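Local atomic coordinates of DTDP-4-dehydrorhamnose reductase, rfbD ortholog (Clostridium acetobutylicum, PDB entry 1VL0), a protein that probably catalyses the NAD(P)H-dependent reduction of dTDP-6-deoxy-L-lyxo-4-hexulose to dTDP-L-rhamnose, the activated sugar made by this biosynthetic pathway. Residues Thr74-Cys79 against Ser135-Thr140; Lys88-Gly93 against Lys139-Gly144. All coordinates share one frame; numbering follows the deposited sequence.

Contact 1 of 2, residues Thr74-Cys79 against Ser135-Thr140; sequences TAVDKC and SAYGKT. With NAI (1,4-dihydronicotinamide adenine dinucleotide), chain D.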
loop_
_atom_site.group_PDB
_atom_site.type_symbol
_atom_site.label_atom_id
_atom_site.label_comp_id
_atom_site.label_asym_id
_atom_site.label_seq_id
_atom_site.Cartn_x
_atom_site.Cartn_y
_atom_site.Cartn_z
ATOM N N THR A 74 -2.930 18.549 16.866
ATOM C CA THR A 74 -4.030 17.846 17.516
ATOM C C THR A 74 -5.239 18.703 17.797
ATOM O O THR A 74 -6.256 18.161 18.192
ATOM C CB THR A 74 -3.569 17.175 18.832
ATOM O OG1 THR A 74 -2.845 18.091 19.677
ATOM C CG2 THR A 74 -2.571 16.096 18.536
ATOM N N ALA A 75 -5.134 20.021 17.624
ATOM C CA ALA A 75 -6.317 20.882 17.673
ATOM C C ALA A 75 -7.265 20.498 16.522
ATOM O O ALA A 75 -7.131 20.962 15.380
ATOM C CB ALA A 75 -5.926 22.372 17.606
ATOM N N VAL A 76 -8.240 19.652 16.841
ATOM C CA VAL A 76 -9.085 19.015 15.823
ATOM C C VAL A 76 -9.910 20.021 15.036
ATOM O O VAL A 76 -9.971 19.948 13.804
ATOM C CB VAL A 76 -9.997 17.919 16.444
ATOM C CG1 VAL A 76 -11.077 17.472 15.486
ATOM C CG2 VAL A 76 -9.164 16.744 16.893
ATOM N N ASP A 77 -10.547 20.956 15.724
ATOM C CA ASP A 77 -11.382 21.952 15.045
ATOM C C ASP A 77 -10.520 22.895 14.237
ATOM O O ASP A 77 -10.893 23.256 13.133
ATOM C CB ASP A 77 -12.244 22.737 16.058
ATOM C CG ASP A 77 -13.270 21.852 16.768
ATOM O OD1 ASP A 77 -14.010 21.105 16.074
ATOM O OD2 ASP A 77 -13.411 21.831 18.008
ATOM N N LYS A 78 -9.374 23.302 14.784
ATOM C CA LYS A 78 -8.441 24.190 14.065
ATOM C C LYS A 78 -7.854 23.562 12.790
ATOM O O LYS A 78 -7.479 24.283 11.875
ATOM C CB LYS A 78 -7.292 24.675 14.989
ATOM C CG LYS A 78 -7.551 26.014 15.683
ATOM N N CYS A 79 -7.753 22.233 12.731
ATOM C CA CYS A 79 -7.294 21.562 11.498
ATOM C C CYS A 79 -8.202 21.859 10.304
ATOM O O CYS A 79 -7.734 21.948 9.170
ATOM C CB CYS A 79 -7.196 20.034 11.692
ATOM S SG CYS A 79 -5.845 19.491 12.754
ATOM N N SER A 135 -12.842 13.973 8.999
ATOM C CA SER A 135 -12.314 15.240 9.468
ATOM C C SER A 135 -10.967 15.528 8.812
ATOM O O SER A 135 -10.296 14.594 8.359
ATOM C CB SER A 135 -12.169 15.177 10.987
ATOM O OG SER A 135 -11.193 14.243 11.410
ATOM N N ALA A 136 -10.562 16.798 8.784
ATOM C CA ALA A 136 -9.162 17.160 8.373
ATOM C C ALA A 136 -8.099 16.513 9.249
ATOM O O ALA A 136 -7.060 16.046 8.789
ATOM C CB ALA A 136 -8.977 18.653 8.380
ATOM N N TYR A 137 -8.328 16.537 10.547
ATOM C CA TYR A 137 -7.419 15.886 11.453
ATOM C C TYR A 137 -7.272 14.417 11.073
ATOM O O TYR A 137 -6.172 13.916 10.907
ATOM C CB TYR A 137 -7.925 16.020 12.883
ATOM C CG TYR A 137 -7.081 15.274 13.887
ATOM C CD1 TYR A 137 -5.749 15.628 14.101
ATOM C CD2 TYR A 137 -7.597 14.211 14.600
ATOM C CE1 TYR A 137 -4.985 14.937 15.006
ATOM C CE2 TYR A 137 -6.832 13.498 15.525
ATOM C CZ TYR A 137 -5.549 13.842 15.723
ATOM O OH TYR A 137 -4.811 13.129 16.649
ATOM N N GLY A 138 -8.392 13.711 10.921
ATOM C CA GLY A 138 -8.311 12.295 10.597
ATOM C C GLY A 138 -7.663 12.004 9.243
ATOM O O GLY A 138 -6.890 11.059 9.071
ATOM N N LYS A 139 -8.005 12.817 8.263
ATOM C CA LYS A 139 -7.531 12.619 6.899
ATOM C C LYS A 139 -6.023 12.821 6.825
ATOM O O LYS A 139 -5.323 12.041 6.215
ATOM C CB LYS A 139 -8.260 13.587 5.954
ATOM C CG LYS A 139 -7.636 13.714 4.551
ATOM C CD LYS A 139 -7.571 12.365 3.765
ATOM C CE LYS A 139 -7.061 12.596 2.323
ATOM N NZ LYS A 139 -7.148 11.355 1.456
ATOM N N THR A 140 -5.546 13.877 7.462
ATOM C CA THR A 140 -4.090 14.186 7.488
ATOM C C THR A 140 -3.272 13.191 8.294
ATOM O O THR A 140 -2.170 12.858 7.911
ATOM C CB THR A 140 -3.829 15.609 8.024
ATOM O OG1 THR A 140 -4.309 15.758 9.386
ATOM C CG2 THR A 140 -4.556 16.658 7.156
HETATM P PA NAI D . 0.690 16.933 22.507
HETATM O O1A NAI D . -0.195 17.924 21.804
HETATM O O2A NAI D . 0.549 16.939 24.009
HETATM O O5B NAI D . 2.181 17.187 21.969
HETATM C C5B NAI D . 2.376 17.222 20.569
HETATM C C4B NAI D . 3.700 17.889 20.221
HETATM O O4B NAI D . 3.706 18.248 18.841
HETATM C C3B NAI D . 3.991 19.200 20.948
HETATM O O3B NAI D . 5.089 19.046 21.828
HETATM C C2B NAI D . 4.294 20.161 19.789
HETATM O O2B NAI D . 5.179 21.229 20.098
HETATM C C1B NAI D . 4.790 19.151 18.748
HETATM N N9A NAI D . 5.061 19.628 17.379
HETATM C C8A NAI D . 4.223 20.410 16.635
HETATM N N7A NAI D . 4.821 20.665 15.453
HETATM C C5A NAI D . 6.042 20.084 15.417
HETATM C C6A NAI D . 7.037 20.057 14.438
HETATM N N6A NAI D . 6.886 20.699 13.290
HETATM N N1A NAI D . 8.201 19.364 14.681
HETATM C C2A NAI D . 8.370 18.688 15.894
HETATM N N3A NAI D . 7.407 18.737 16.871
HETATM C C4A NAI D . 6.230 19.417 16.639
HETATM O O3 NAI D . 0.409 15.486 21.875
HETATM P PN NAI D . -0.134 14.167 22.643
HETATM O O1N NAI D . 0.983 13.417 23.248
HETATM O O2N NAI D . -1.400 14.519 23.324
HETATM O O5D NAI D . -0.428 13.259 21.336
HETATM C C5D NAI D . 0.526 12.274 20.962
HETATM C C4D NAI D . 0.037 11.546 19.738
HETATM O O4D NAI D . -1.242 10.918 19.972
HETATM C C3D NAI D . -0.122 12.470 18.531
HETATM O O3D NAI D . 0.545 11.814 17.490
HETATM C C2D NAI D . -1.627 12.566 18.284
HETATM O O2D NAI D . -2.067 12.728 16.940
HETATM C C1D NAI D . -2.086 11.221 18.860
HETATM N N1N NAI D . -3.463 11.227 19.348
HETATM C C2N NAI D . -3.755 11.908 20.508
HETATM C C3N NAI D . -5.070 11.880 20.971
HETATM C C7N NAI D . -5.523 12.865 22.006
HETATM O O7N NAI D . -6.740 12.604 22.653
HETATM N N7N NAI D . -4.783 13.944 22.290
HETATM C C4N NAI D . -6.048 11.168 20.263
HETATM C C5N NAI D . -5.736 10.484 19.088
HETATM C C6N NAI D . -4.415 10.539 18.654
HETATM O O HOH W 1 -10.449 18.198 11.973
#
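T74 meets Y137 near the outer end of the phenol ring, with CA of T74 4.0 Å from CE1 of Y137. The two branches of T74 both turn to the dinucleotide: CG2 packs on the nicotinamide ribose, while OG1 makes a weak, 3.4 Å hydrogen bond to O1A of a phosphate. Two residues on, V76 supplies a true CH-pi contact. Its CG2 stands 4.2 Å from the centroid of the Y137 ring and 27° off the normal, hence over one face, and the two side chains cross at about a right angle. The backbones are joined here as well: one water donates to O of V76 at 2.6 Å and accepts from N of Y137 at 3.0 Å, so this amide in the first turn of helix 136-151 is satisfied by solvent. That turn opens the YxxxK signature of the extended short-chain dehydrogenase/reductases, a Rossmann-fold family. With CG anti to the backbone N (chi1 176°), the tyrosine stretches from its helix to the cofactor, where OH and O2D of the ribose share a 2.8 Å hydrogen bond, the oxygen lying near the ring plane. D77 faces the other way and forms salt bridges with R253 and R257. C79 then closes the base of the ring: SG is 4.0 Å from CB of Y137; the line from SG to the ring centroid lies 74° off the normal, an oblique sulfur-aromatic contact. Its CB packs on CB of A136, and its carbonyl O lies 3.6 Å from that same methyl. Next to A136, S135 is the N-cap of the helix, its OG accepting from N of G138, and E80 just beyond C79 accepts from N of A136.

Contact 2 of 2, residues Lys88-Gly93 against Lys139-Gly144; sequences KINAIG and KTKLEG. With NAI (1,4-dihydronicotinamide adenine dinucleotide), chain D.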
loop_
_atom_site.group_PDB
_atom_site.type_symbol
_atom_site.label_atom_id
_atom_site.label_comp_id
_atom_site.label_asym_id
_atom_site.label_seq_id
_atom_site.Cartn_x
_atom_site.Cartn_y
_atom_site.Cartn_z
ATOM N N LYS A 88 1.117 19.408 6.685
ATOM C CA LYS A 88 2.549 19.523 6.906
ATOM C C LYS A 88 2.981 18.777 8.152
ATOM O O LYS A 88 3.967 18.040 8.120
ATOM C CB LYS A 88 2.994 20.987 7.037
ATOM C CG LYS A 88 2.938 21.777 5.769
ATOM C CD LYS A 88 3.515 23.195 6.027
ATOM C CE LYS A 88 3.369 24.067 4.780
ATOM N NZ LYS A 88 3.912 25.443 4.913
ATOM N N ILE A 89 2.248 18.979 9.253
ATOM C CA ILE A 89 2.636 18.377 10.510
ATOM C C ILE A 89 2.193 16.924 10.596
ATOM O O ILE A 89 2.923 16.083 11.073
ATOM C CB ILE A 89 2.072 19.186 11.710
ATOM C CG1 ILE A 89 2.605 20.636 11.668
ATOM C CG2 ILE A 89 2.507 18.522 13.058
ATOM C CD1 ILE A 89 2.132 21.541 12.850
ATOM N N ASN A 90 0.959 16.647 10.194
ATOM C CA ASN A 90 0.374 15.324 10.415
ATOM C C ASN A 90 0.728 14.294 9.338
ATOM O O ASN A 90 0.645 13.102 9.617
ATOM C CB ASN A 90 -1.151 15.418 10.570
ATOM C CG ASN A 90 -1.560 16.065 11.870
ATOM O OD1 ASN A 90 -0.774 16.151 12.802
ATOM N ND2 ASN A 90 -2.801 16.537 11.941
ATOM N N ALA A 91 1.115 14.747 8.132
ATOM C CA ALA A 91 1.449 13.841 7.028
ATOM C C ALA A 91 2.868 13.965 6.523
ATOM O O ALA A 91 3.552 12.960 6.419
ATOM C CB ALA A 91 0.522 14.014 5.927
ATOM N N ILE A 92 3.289 15.188 6.187
ATOM C CA ILE A 92 4.645 15.435 5.654
ATOM C C ILE A 92 5.707 15.163 6.714
ATOM O O ILE A 92 6.788 14.685 6.413
ATOM C CB ILE A 92 4.804 16.911 5.158
ATOM C CG1 ILE A 92 3.860 17.263 4.005
ATOM C CG2 ILE A 92 6.263 17.241 4.750
ATOM C CD1 ILE A 92 3.803 16.301 2.930
ATOM N N GLY A 93 5.414 15.512 7.966
ATOM C CA GLY A 93 6.345 15.207 9.051
ATOM C C GLY A 93 6.689 13.741 9.146
ATOM O O GLY A 93 7.842 13.363 9.087
ATOM N N LYS A 139 -8.005 12.817 8.263
ATOM C CA LYS A 139 -7.531 12.619 6.899
ATOM C C LYS A 139 -6.023 12.821 6.825
ATOM O O LYS A 139 -5.323 12.041 6.215
ATOM C CB LYS A 139 -8.260 13.587 5.954
ATOM C CG LYS A 139 -7.636 13.714 4.551
ATOM C CD LYS A 139 -7.571 12.365 3.765
ATOM C CE LYS A 139 -7.061 12.596 2.323
ATOM N NZ LYS A 139 -7.148 11.355 1.456
ATOM N N THR A 140 -5.546 13.877 7.462
ATOM C CA THR A 140 -4.090 14.186 7.488
ATOM C C THR A 140 -3.272 13.191 8.294
ATOM O O THR A 140 -2.170 12.858 7.911
ATOM C CB THR A 140 -3.829 15.609 8.024
ATOM O OG1 THR A 140 -4.309 15.758 9.386
ATOM C CG2 THR A 140 -4.556 16.658 7.156
ATOM N N LYS A 141 -3.802 12.727 9.420
ATOM C CA LYS A 141 -3.139 11.676 10.191
ATOM C C LYS A 141 -3.122 10.383 9.380
ATOM O O LYS A 141 -2.152 9.676 9.385
ATOM C CB LYS A 141 -3.842 11.414 11.526
ATOM C CG LYS A 141 -3.795 12.543 12.531
ATOM C CD LYS A 141 -2.364 12.706 13.113
ATOM C CE LYS A 141 -1.930 11.513 13.977
ATOM N NZ LYS A 141 -0.556 11.734 14.516
ATOM N N LEU A 142 -4.197 10.066 8.679
ATOM C CA LEU A 142 -4.204 8.858 7.826
ATOM C C LEU A 142 -3.138 8.886 6.727
ATOM O O LEU A 142 -2.464 7.906 6.474
ATOM C CB LEU A 142 -5.560 8.637 7.186
ATOM C CG LEU A 142 -5.640 7.413 6.266
ATOM C CD1 LEU A 142 -5.509 6.128 6.992
ATOM C CD2 LEU A 142 -6.962 7.425 5.518
ATOM N N GLU A 143 -3.013 10.014 6.066
ATOM C CA GLU A 143 -2.020 10.147 5.032
ATOM C C GLU A 143 -0.622 10.011 5.626
ATOM O O GLU A 143 0.270 9.457 4.986
ATOM C CB GLU A 143 -2.199 11.471 4.268
ATOM C CG GLU A 143 -3.494 11.501 3.456
ATOM C CD GLU A 143 -3.573 10.434 2.369
ATOM O OE1 GLU A 143 -2.490 9.911 1.908
ATOM O OE2 GLU A 143 -4.726 10.154 1.948
ATOM N N GLY A 144 -0.459 10.481 6.846
ATOM C CA GLY A 144 0.801 10.264 7.602
ATOM C C GLY A 144 1.075 8.781 7.725
ATOM O O GLY A 144 2.141 8.341 7.451
HETATM P PA NAI D . 0.690 16.933 22.507
HETATM O O1A NAI D . -0.195 17.924 21.804
HETATM O O2A NAI D . 0.549 16.939 24.009
HETATM O O5B NAI D . 2.181 17.187 21.969
HETATM C C5B NAI D . 2.376 17.222 20.569
HETATM C C4B NAI D . 3.700 17.889 20.221
HETATM O O4B NAI D . 3.706 18.248 18.841
HETATM C C3B NAI D . 3.991 19.200 20.948
HETATM O O3B NAI D . 5.089 19.046 21.828
HETATM C C2B NAI D . 4.294 20.161 19.789
HETATM O O2B NAI D . 5.179 21.229 20.098
HETATM C C1B NAI D . 4.790 19.151 18.748
HETATM N N9A NAI D . 5.061 19.628 17.379
HETATM C C8A NAI D . 4.223 20.410 16.635
HETATM N N7A NAI D . 4.821 20.665 15.453
HETATM C C5A NAI D . 6.042 20.084 15.417
HETATM C C6A NAI D . 7.037 20.057 14.438
HETATM N N6A NAI D . 6.886 20.699 13.290
HETATM N N1A NAI D . 8.201 19.364 14.681
HETATM C C2A NAI D . 8.370 18.688 15.894
HETATM N N3A NAI D . 7.407 18.737 16.871
HETATM C C4A NAI D . 6.230 19.417 16.639
HETATM O O3 NAI D . 0.409 15.486 21.875
HETATM P PN NAI D . -0.134 14.167 22.643
HETATM O O1N NAI D . 0.983 13.417 23.248
HETATM O O2N NAI D . -1.400 14.519 23.324
HETATM O O5D NAI D . -0.428 13.259 21.336
HETATM C C5D NAI D . 0.526 12.274 20.962
HETATM C C4D NAI D . 0.037 11.546 19.738
HETATM O O4D NAI D . -1.242 10.918 19.972
HETATM C C3D NAI D . -0.122 12.470 18.531
HETATM O O3D NAI D . 0.545 11.814 17.490
HETATM C C2D NAI D . -1.627 12.566 18.284
HETATM O O2D NAI D . -2.067 12.728 16.940
HETATM C C1D NAI D . -2.086 11.221 18.860
HETATM N N1N NAI D . -3.463 11.227 19.348
HETATM C C2N NAI D . -3.755 11.908 20.508
HETATM C C3N NAI D . -5.070 11.880 20.971
HETATM C C7N NAI D . -5.523 12.865 22.006
HETATM O O7N NAI D . -6.740 12.604 22.653
HETATM N N7N NAI D . -4.783 13.944 22.290
HETATM C C4N NAI D . -6.048 11.168 20.263
HETATM C C5N NAI D . -5.736 10.484 19.088
HETATM C C6N NAI D . -4.415 10.539 18.654
HETATM O O HOH W 2 1.042 12.572 12.576
#
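The amide of N90 is the flat group here, with CD of K141 over one face, 3.7 Å from CG of N90. The setting is a Rossmann fold in which helices 83-104 and 136-151 run side by side, the axes of segments 88-93 and 139-144 approaching to 7.0 Å, 17° from parallel. At one edge of the amide ND2 donates to OG1 of T140 at 3.1 Å; the N-H...O angle is 162° and the acceptor lies only 5° out of plane. OD1 accepts from N of H73, so bonds at both polar atoms fix the rotation of the amide. T140 keeps its own proton for its helix, with O of A136 and O of Y137 both within range. Small residues allow the helices' approach: CA of A91 is 3.7 Å from CA of G144, and CA of G144 makes a C-H...O contact with O of N90. K141, bent at chi2 and chi3, carries its amine past the amide to O2D (3.0 Å) and O3D (3.2 Å) of the nicotinamide ribose, and also to O of I111. A water completes the link, donating to O of N90 and accepting from NZ of K141 at 2.6 Å.

How the contacts relate
Both contacts draw on helix 136-151, sharing K139 and T140, and their centres lie 10 Å apart. Contact 1 sets helix 76-81 against its first turn; contact 2 sets helix 83-104, which follows in the chain, against the next turns. They touch directly where CD1 of Y137 packs 3.8 Å from ND2 of N90. H73 is a second junction, packing on C79 and bonding N90. Since Y137 and K141 stand one helical turn apart, their side chains come within about 4 Å and converge on O2D of the nicotinamide ribose. The neighbours from the two earlier helices thus flank the two cofactor-binding residues of the YxxxK signature.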